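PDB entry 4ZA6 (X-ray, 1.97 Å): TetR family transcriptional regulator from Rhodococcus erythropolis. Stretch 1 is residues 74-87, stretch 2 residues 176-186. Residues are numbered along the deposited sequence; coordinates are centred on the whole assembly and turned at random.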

# COMPACT_ATOMS: atom_id res chain seq x y z
N GLY A 74 -20.21 7.40 -2.21
CA GLY A 74 -20.53 6.00 -1.97
C GLY A 74 -19.65 4.98 -2.66
O GLY A 74 -18.45 5.19 -2.80
N PRO A 75 -20.25 3.86 -3.13
CA PRO A 75 -19.46 2.82 -3.81
C PRO A 75 -18.76 3.29 -5.08
O PRO A 75 -17.70 2.78 -5.38
N GLU A 76 -19.31 4.27 -5.79
CA GLU A 76 -18.66 4.79 -7.00
C GLU A 76 -17.36 5.55 -6.68
O GLU A 76 -16.38 5.44 -7.42
N TYR A 77 -17.34 6.26 -5.53
CA TYR A 77 -16.16 7.00 -5.04
C TYR A 77 -15.11 6.01 -4.58
O TYR A 77 -13.94 6.20 -4.89
N ILE A 78 -15.52 4.97 -3.81
CA ILE A 78 -14.62 3.95 -3.29
C ILE A 78 -13.97 3.23 -4.46
O ILE A 78 -12.76 3.03 -4.46
N LEU A 79 -14.78 2.90 -5.49
CA LEU A 79 -14.27 2.26 -6.69
C LEU A 79 -13.25 3.15 -7.40
O LEU A 79 -12.20 2.66 -7.81
N ASP A 80 -13.53 4.44 -7.48
CA ASP A 80 -12.61 5.38 -8.10
C ASP A 80 -11.27 5.49 -7.35
O ASP A 80 -10.22 5.51 -7.98
N VAL A 81 -11.32 5.59 -6.01
CA VAL A 81 -10.10 5.69 -5.18
C VAL A 81 -9.22 4.45 -5.44
O VAL A 81 -8.03 4.60 -5.73
N PHE A 82 -9.81 3.23 -5.38
CA PHE A 82 -9.08 1.97 -5.57
C PHE A 82 -8.49 1.81 -6.94
O PHE A 82 -7.37 1.33 -7.05
N GLY A 83 -9.24 2.20 -7.97
CA GLY A 83 -8.76 2.17 -9.34
C GLY A 83 -7.55 3.06 -9.51
O GLY A 83 -6.54 2.64 -10.07
N ARG A 84 -7.63 4.30 -8.95
CA ARG A 84 -6.55 5.30 -8.97
C ARG A 84 -5.30 4.79 -8.25
O ARG A 84 -4.20 4.90 -8.81
N VAL A 85 -5.47 4.26 -7.01
CA VAL A 85 -4.37 3.73 -6.21
C VAL A 85 -3.70 2.57 -6.99
O VAL A 85 -2.49 2.59 -7.18
N MET A 86 -4.48 1.60 -7.48
CA MET A 86 -3.92 0.45 -8.20
C MET A 86 -3.15 0.80 -9.47
O MET A 86 -2.08 0.24 -9.71
N ARG A 87 -3.68 1.74 -10.26
CA ARG A 87 -3.02 2.19 -11.48
C ARG A 87 -1.78 3.00 -11.18
O ARG A 87 -0.82 2.92 -11.94
N LEU A 176 -14.29 -7.40 -7.46
CA LEU A 176 -14.31 -7.94 -6.08
C LEU A 176 -14.71 -6.87 -5.05
O LEU A 176 -15.47 -7.16 -4.13
N ILE A 177 -14.22 -5.62 -5.23
CA ILE A 177 -14.60 -4.48 -4.37
C ILE A 177 -16.10 -4.22 -4.52
O ILE A 177 -16.79 -4.11 -3.50
N ALA A 178 -16.59 -4.14 -5.78
CA ALA A 178 -18.02 -3.94 -6.10
C ALA A 178 -18.86 -5.01 -5.39
O ALA A 178 -19.77 -4.67 -4.65
N LEU A 179 -18.51 -6.30 -5.57
CA LEU A 179 -19.17 -7.45 -4.94
C LEU A 179 -19.17 -7.34 -3.43
O LEU A 179 -20.19 -7.57 -2.81
N LEU A 180 -18.04 -6.94 -2.83
CA LEU A 180 -17.96 -6.75 -1.39
C LEU A 180 -18.88 -5.60 -0.91
O LEU A 180 -19.46 -5.69 0.16
N LEU A 181 -19.03 -4.55 -1.73
CA LEU A 181 -19.87 -3.40 -1.40
C LEU A 181 -21.36 -3.62 -1.74
O LEU A 181 -22.19 -2.75 -1.47
N GLY A 182 -21.69 -4.74 -2.37
CA GLY A 182 -23.05 -5.05 -2.76
C GLY A 182 -23.52 -4.29 -3.99
O GLY A 182 -24.72 -4.06 -4.14
N VAL A 183 -22.59 -3.88 -4.88
CA VAL A 183 -22.94 -3.16 -6.13
C VAL A 183 -22.55 -3.94 -7.39
O VAL A 183 -21.74 -4.85 -7.32
N THR A 184 -23.07 -3.53 -8.54
CA THR A 184 -22.77 -4.21 -9.79
C THR A 184 -21.87 -3.40 -10.68
O THR A 184 -21.93 -2.16 -10.67
N ARG A 185 -21.06 -4.11 -11.48
CA ARG A 185 -20.22 -3.50 -12.50
C ARG A 185 -20.72 -4.03 -13.84
O ARG A 185 -20.70 -5.24 -14.08
N ASN A 186 -21.25 -3.15 -14.67
CA ASN A 186 -21.78 -3.56 -15.97
C ASN A 186 -20.69 -3.33 -17.03
O ASN A 186 -20.51 -2.21 -17.51

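The two helices run nearly antiparallel (153° between their N-to-C directions, axes 10.3 Å apart at closest approach), with Pro75 set against Leu181 and Leu79 against Ile177. No hydrogen bond or salt bridge crosses between the two stretches; the mostly apolar contact buries 422 Å² summed over both sides.

Pro75, its ring C-gamma exo, points toward stretch 2: CB lies 3.8 Å from Leu181 CD1 and CG 3.7 Å from Val183 CG1. Leu181 (m, t) and Val183 (m) both point back, Val183 just beyond Gly182, whose positive phi and two hydrogen bonds back into the last turn mark a Schellman motif.

One turn on, Ile78 (m, t) also points in, its CG2 4.0 Å from Leu181 CD1 and 4.3 Å from Ile177 CG2. Leu79 (m, t) leaves its backbone sideways, yet its end swings inward: CD2 is 3.9 Å from Ile177 CG2 and 4.1 Å from Ala178 N, and both CD1 and CD2 lie 4.5 Å from Arg185 NE. Arg185 finds its polar partners outside this contact.

Asp80 is out of reach; its OD1 instead forms a salt bridge with Arg84 NE (3.4 Å), weak as a hydrogen bond. Phe82 (m, chi2 -90°) points in, its CB 3.6 Å from CD1 of Ile177 (m, t), and Met86 (m, t, m) brings CE within 4.3 Å of that same methyl.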

# COMPACT_ATOMS: atom_id res chain seq x y z
CB PRO A 75 -20.48 1.72 -4.11
CG PRO A 75 -21.62 1.98 -3.15
CD PRO A 75 -21.68 3.46 -3.04
CB GLU A 76 -19.63 5.60 -7.89
CG GLU A 76 -20.74 6.33 -7.17
CD GLU A 76 -22.07 5.63 -6.99
OE1 GLU A 76 -22.89 5.64 -7.93
OE2 GLU A 76 -22.33 5.13 -5.87
CB TYR A 77 -16.54 7.98 -3.91
CG TYR A 77 -15.38 8.60 -3.17
CD1 TYR A 77 -14.74 9.74 -3.66
CD2 TYR A 77 -14.93 8.07 -1.96
CE1 TYR A 77 -13.68 10.32 -2.97
CE2 TYR A 77 -13.87 8.65 -1.27
CZ TYR A 77 -13.24 9.77 -1.78
OH TYR A 77 -12.19 10.34 -1.10
CB ILE A 78 -15.34 2.98 -2.31
CG1 ILE A 78 -15.84 3.74 -1.05
CG2 ILE A 78 -14.43 1.81 -1.93
CD1 ILE A 78 -17.10 3.13 -0.39
CB LEU A 79 -15.39 1.82 -7.64
CG LEU A 79 -16.11 0.52 -7.25
CD1 LEU A 79 -17.36 0.31 -8.14
CD2 LEU A 79 -15.22 -0.70 -7.45
CB ASP A 80 -13.26 6.76 -8.25
CG ASP A 80 -12.51 7.69 -9.17
OD1 ASP A 80 -11.75 7.20 -10.04
OD2 ASP A 80 -12.74 8.89 -9.09
CB VAL A 81 -10.43 5.82 -3.67
CG1 VAL A 81 -9.20 5.58 -2.79
CG2 VAL A 81 -11.05 7.18 -3.36
CB PHE A 82 -9.93 0.74 -5.20
CG PHE A 82 -9.77 0.41 -3.74
CD1 PHE A 82 -8.78 -0.47 -3.32
CD2 PHE A 82 -10.56 1.02 -2.78
CE1 PHE A 82 -8.59 -0.74 -1.96
CE2 PHE A 82 -10.36 0.77 -1.42
CZ PHE A 82 -9.38 -0.11 -1.03
CB ARG A 84 -7.01 6.61 -8.33
CG ARG A 84 -7.86 7.47 -9.25
CD ARG A 84 -8.40 8.69 -8.53
NE ARG A 84 -9.29 9.44 -9.40
CZ ARG A 84 -8.89 10.41 -10.22
NH1 ARG A 84 -7.61 10.74 -10.29
NH2 ARG A 84 -9.77 11.03 -10.99
CB VAL A 85 -4.85 3.28 -4.79
CG1 VAL A 85 -3.76 2.47 -4.07
CG2 VAL A 85 -5.25 4.47 -3.94
CB MET A 86 -4.98 -0.61 -8.46
CG MET A 86 -5.44 -1.28 -7.19
SD MET A 86 -6.45 -2.73 -7.52
CE MET A 86 -8.07 -1.96 -7.81
CB ARG A 87 -4.00 2.91 -12.41
CG ARG A 87 -5.00 1.95 -13.01
CD ARG A 87 -5.91 2.58 -14.04
NE ARG A 87 -7.18 2.97 -13.43
CZ ARG A 87 -8.32 2.30 -13.55
NH1 ARG A 87 -8.39 1.22 -14.32
NH2 ARG A 87 -9.41 2.72 -12.93
CB LEU A 176 -12.97 -8.57 -5.72
CG LEU A 176 -12.71 -9.95 -6.35
CD1 LEU A 176 -11.23 -10.30 -6.27
CD2 LEU A 176 -13.54 -11.06 -5.67
CB ILE A 177 -13.76 -3.21 -4.67
CG1 ILE A 177 -12.29 -3.46 -4.38
CG2 ILE A 177 -14.29 -2.00 -3.88
CD1 ILE A 177 -11.38 -2.51 -5.13
CB ALA A 178 -18.24 -4.04 -7.59
CB LEU A 179 -18.49 -8.75 -5.38
CG LEU A 179 -19.00 -10.05 -4.79
CD1 LEU A 179 -20.37 -10.46 -5.38
CD2 LEU A 179 -17.97 -11.15 -4.98
CB LEU A 180 -16.52 -6.49 -0.94
CG LEU A 180 -16.16 -7.19 0.35
CD1 LEU A 180 -15.38 -8.45 0.09
CD2 LEU A 180 -15.41 -6.26 1.30
CB LEU A 181 -19.36 -2.15 -2.15
CG LEU A 181 -17.94 -1.66 -1.90
CD1 LEU A 181 -17.61 -0.47 -2.79
CD2 LEU A 181 -17.67 -1.35 -0.44
CB VAL A 183 -22.45 -1.69 -6.20
CG1 VAL A 183 -23.10 -0.85 -5.11
CG2 VAL A 183 -20.93 -1.59 -6.17
CB THR A 184 -24.06 -4.58 -10.55
OG1 THR A 184 -24.87 -3.42 -10.63
CG2 THR A 184 -24.81 -5.73 -9.91
CB ARG A 185 -18.73 -3.80 -12.26
CG ARG A 185 -18.18 -3.10 -11.03
CD ARG A 185 -16.68 -3.22 -10.93
NE ARG A 185 -16.01 -2.12 -11.62
CZ ARG A 185 -14.98 -2.26 -12.44
NH1 ARG A 185 -14.47 -3.46 -12.68
NH2 ARG A 185 -14.44 -1.20 -13.01
CB ASN A 186 -23.07 -2.79 -16.30
CG ASN A 186 -24.13 -2.80 -15.21
OD1 ASN A 186 -24.45 -3.83 -14.62
ND2 ASN A 186 -24.72 -1.64 -14.97